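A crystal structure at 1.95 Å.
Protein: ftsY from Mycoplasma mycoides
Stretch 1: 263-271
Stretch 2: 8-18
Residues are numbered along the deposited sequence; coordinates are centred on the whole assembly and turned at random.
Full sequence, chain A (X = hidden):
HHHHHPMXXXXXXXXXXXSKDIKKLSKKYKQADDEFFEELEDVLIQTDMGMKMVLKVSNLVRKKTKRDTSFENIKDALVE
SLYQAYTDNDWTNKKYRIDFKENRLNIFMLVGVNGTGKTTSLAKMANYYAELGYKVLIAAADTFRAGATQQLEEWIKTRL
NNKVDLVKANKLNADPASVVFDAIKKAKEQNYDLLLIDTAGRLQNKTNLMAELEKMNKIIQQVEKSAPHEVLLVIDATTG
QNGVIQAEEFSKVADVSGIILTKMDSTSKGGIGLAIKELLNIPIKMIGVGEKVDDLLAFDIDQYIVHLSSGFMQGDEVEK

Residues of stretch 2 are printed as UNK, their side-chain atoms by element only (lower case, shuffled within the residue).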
# COMPACT_ATOMS: atom_id res chain seq x y z
N LYS A 263 0.10 0.85 8.36
CA LYS A 263 0.84 0.69 9.62
C LYS A 263 2.30 0.93 9.52
O LYS A 263 3.06 0.43 10.34
CB LYS A 263 0.54 -0.67 10.28
CG LYS A 263 -0.88 -0.70 10.85
CD LYS A 263 -1.27 -2.03 11.44
CE LYS A 263 -2.79 -2.16 11.42
NZ LYS A 263 -3.46 -0.97 12.10
N MET A 264 2.71 1.73 8.54
CA MET A 264 4.13 2.05 8.42
C MET A 264 4.68 2.60 9.72
O MET A 264 5.78 2.24 10.12
CB MET A 264 4.38 3.03 7.28
CG MET A 264 5.83 2.99 6.76
SD MET A 264 6.53 1.34 6.36
CE MET A 264 8.26 1.60 6.78
N ASP A 265 3.92 3.48 10.37
CA ASP A 265 4.29 4.11 11.65
C ASP A 265 4.72 3.14 12.76
O ASP A 265 5.49 3.53 13.67
CB ASP A 265 3.16 5.02 12.17
CG ASP A 265 1.88 4.25 12.50
OD1 ASP A 265 1.46 3.40 11.70
OD2 ASP A 265 1.25 4.51 13.55
N SER A 266 4.23 1.90 12.69
CA SER A 266 4.42 0.88 13.72
C SER A 266 5.56 -0.08 13.33
O SER A 266 5.92 -0.99 14.09
CB SER A 266 3.12 0.08 13.92
OG SER A 266 1.96 0.91 13.99
N THR A 267 6.12 0.16 12.15
CA THR A 267 7.12 -0.69 11.51
C THR A 267 8.54 -0.12 11.74
O THR A 267 8.80 1.05 11.44
CB THR A 267 6.82 -0.76 10.00
OG1 THR A 267 5.49 -1.26 9.81
CG2 THR A 267 7.79 -1.62 9.28
N SER A 268 9.42 -0.98 12.25
CA SER A 268 10.83 -0.63 12.47
C SER A 268 11.77 -0.99 11.32
O SER A 268 12.89 -0.53 11.30
CB SER A 268 11.34 -1.25 13.78
OG SER A 268 10.81 -0.54 14.91
N LYS A 269 11.30 -1.77 10.35
CA LYS A 269 12.18 -2.18 9.24
C LYS A 269 11.76 -1.61 7.91
O LYS A 269 10.87 -2.17 7.23
CB LYS A 269 12.24 -3.72 9.15
CG LYS A 269 12.69 -4.39 10.47
CD LYS A 269 13.90 -3.67 11.11
CE LYS A 269 14.41 -4.45 12.32
NZ LYS A 269 14.55 -5.88 11.93
N GLY A 270 12.43 -0.54 7.49
CA GLY A 270 12.00 0.21 6.31
C GLY A 270 12.35 -0.35 4.94
O GLY A 270 12.12 0.29 3.93
N GLY A 271 12.91 -1.56 4.88
CA GLY A 271 13.19 -2.14 3.58
C GLY A 271 11.93 -2.71 2.93
O GLY A 271 11.95 -3.14 1.75
N UNK A 8 6.90 12.02 8.08
CA UNK A 8 7.90 12.06 9.14
C UNK A 8 7.50 11.16 10.31
O UNK A 8 8.33 10.40 10.87
o UNK A 8 8.77 16.05 10.73
c UNK A 8 9.20 13.68 10.60
o UNK A 8 9.49 15.01 12.54
c UNK A 8 8.10 13.50 9.60
c UNK A 8 9.14 15.01 11.34
N UNK A 9 6.23 11.24 10.69
CA UNK A 9 5.68 10.40 11.77
C UNK A 9 5.61 8.94 11.32
O UNK A 9 5.90 8.03 12.10
n UNK A 9 2.49 15.68 12.62
c UNK A 9 4.35 12.23 13.05
c UNK A 9 3.26 13.21 12.57
c UNK A 9 4.30 10.90 12.23
c UNK A 9 3.57 14.68 13.02
N UNK A 10 5.24 8.74 10.06
CA UNK A 10 5.14 7.41 9.48
C UNK A 10 6.48 6.65 9.50
O UNK A 10 6.50 5.46 9.69
c UNK A 10 4.66 7.51 8.06
N UNK A 11 7.57 7.36 9.24
CA UNK A 11 8.86 6.74 9.03
C UNK A 11 9.73 6.90 10.25
O UNK A 11 10.89 6.54 10.21
c UNK A 11 9.53 7.35 7.79
c UNK A 11 10.00 5.06 5.59
c UNK A 11 8.62 7.29 6.55
s UNK A 11 8.31 5.63 5.93
N UNK A 12 9.16 7.40 11.36
CA UNK A 12 9.99 7.64 12.54
C UNK A 12 10.73 6.40 13.05
O UNK A 12 11.94 6.48 13.33
c UNK A 12 10.81 9.91 14.51
c UNK A 12 8.66 9.37 15.75
c UNK A 12 9.14 8.25 13.65
c UNK A 12 9.79 8.81 14.89
N UNK A 13 10.01 5.28 13.23
CA UNK A 13 10.62 4.10 13.81
C UNK A 13 11.61 3.46 12.83
O UNK A 13 12.67 3.03 13.25
n UNK A 13 5.97 2.75 16.81
c UNK A 13 8.78 3.27 15.44
c UNK A 13 9.59 3.02 14.18
c UNK A 13 8.14 1.97 15.89
c UNK A 13 7.30 2.18 17.14
N UNK A 14 11.26 3.37 11.54
CA UNK A 14 12.16 2.72 10.57
C UNK A 14 13.41 3.57 10.33
O UNK A 14 14.52 3.03 10.13
c UNK A 14 11.42 2.38 9.26
o UNK A 14 10.82 3.54 8.73
N UNK A 15 13.25 4.89 10.33
CA UNK A 15 14.36 5.80 10.14
C UNK A 15 15.32 5.72 11.33
O UNK A 15 16.53 5.75 11.15
c UNK A 15 13.86 7.21 9.96
N UNK A 16 14.79 5.60 12.53
CA UNK A 16 15.63 5.45 13.70
C UNK A 16 16.53 4.20 13.63
O UNK A 16 17.72 4.27 13.92
c UNK A 16 16.39 6.23 16.75
c UNK A 16 14.82 5.36 14.98
c UNK A 16 17.44 4.74 18.37
c UNK A 16 15.70 5.15 16.19
c UNK A 16 15.91 3.87 16.72
c UNK A 16 16.77 3.66 17.81
c UNK A 16 17.27 6.03 17.85
N UNK A 17 15.92 3.06 13.32
CA UNK A 17 16.62 1.80 13.15
C UNK A 17 17.72 1.81 12.04
O UNK A 17 18.85 1.33 12.23
o UNK A 17 15.74 -1.18 14.19
c UNK A 17 15.56 0.78 12.80
c UNK A 17 15.98 -0.64 13.08
n UNK A 17 16.53 -1.30 12.07
N UNK A 18 17.35 2.32 10.85
CA UNK A 18 18.27 2.45 9.73
C UNK A 18 19.41 3.43 10.09
O UNK A 18 20.57 3.10 9.91
c UNK A 18 18.19 2.80 7.18
c UNK A 18 17.46 2.91 8.49
c UNK A 18 19.51 2.59 4.70
c UNK A 18 17.86 3.64 6.14
c UNK A 18 19.23 1.87 7.00
c UNK A 18 18.50 3.54 4.89
c UNK A 18 19.88 1.76 5.75
O HOH W 1 7.01 5.84 13.06
O HOH W 2 8.55 3.52 10.35
O HOH W 3 14.79 0.57 8.63

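Position 8 carries five side-chain atoms, three carbons with two oxygens on the third, and lies out of reach of residues 263-271; a carboxylate at the end of a two-carbon arm makes it Glu8. At position 9 four carbons run in a row to a nitrogen. The side chain stays at least 6.0 Å from the loop and its end leads away; the contact is made by the backbone O, 4.1 Å from CB of Asp265. This is Lys9.

A single carbon at position 10 identifies Ala10. Here the two backbones come close: its O accepts a CA-H...O contact from CA of Asp265 at 3.2 Å. Position 11 has an unbranched chain of two carbons, a sulfur and a carbon, hence Met11. Its CA-to-CB bond points away, but all three chi angles are m and the chain folds back, bringing SD to 3.7 Å from CG of Met264. Met11 is the first residue to leave helical phi/psi after one helix and occupies the N-cap position of the next.

Position 12 has four carbons forked at the second and makes no contact with the loop: Leu12. Position 13 again shows four carbons in a row ending in nitrogen, and its CA-to-CB bond points toward the loop. The nitrogen lies 3.3 Å from O of Asp265, and the chain passes the OG of Ser268; this is Lys13, whose NZ donates a hydrogen bond to that carbonyl.

One carbon and one oxygen at position 14 give Ser14. Its CB sits 3.6 Å from N of Gly270, and its OG makes a weak hydrogen bond to O of Met11 at 3.3 Å. The lone carbon of position 15 points away from the loop, as Ala15. Position 16, a carbon followed by a six-carbon ring, is Phe16 and also stays clear. At position 17 the second of two carbons bears one oxygen and one nitrogen, an amide that names Asn17; its CB meets O of Ser268 at 3.3 Å, and its ND2 lies 3.7 Å from CD of Lys269. Another six-carbon ring on a single carbon, without contact, makes position 18 Phe18.

The contact depends largely on backbone and water. Lys13 supplies the one direct hydrogen bond, while CA of Ser14 approaches O of Ser268 at 3.4 Å in a CA-H...O contact. Three waters bridge the stretches: the first accepts from N of Lys13, the second from N of Ser14, and the third from N of Gly270 while donating to O of Ser14. At Gly270 a CB would sit 3.2 Å from CB of Ser14, so the missing side chain leaves room for the close approach there, with the two methionines packing against each other nearby.

Stretch 2 8-18: EKAMLKSAFNF
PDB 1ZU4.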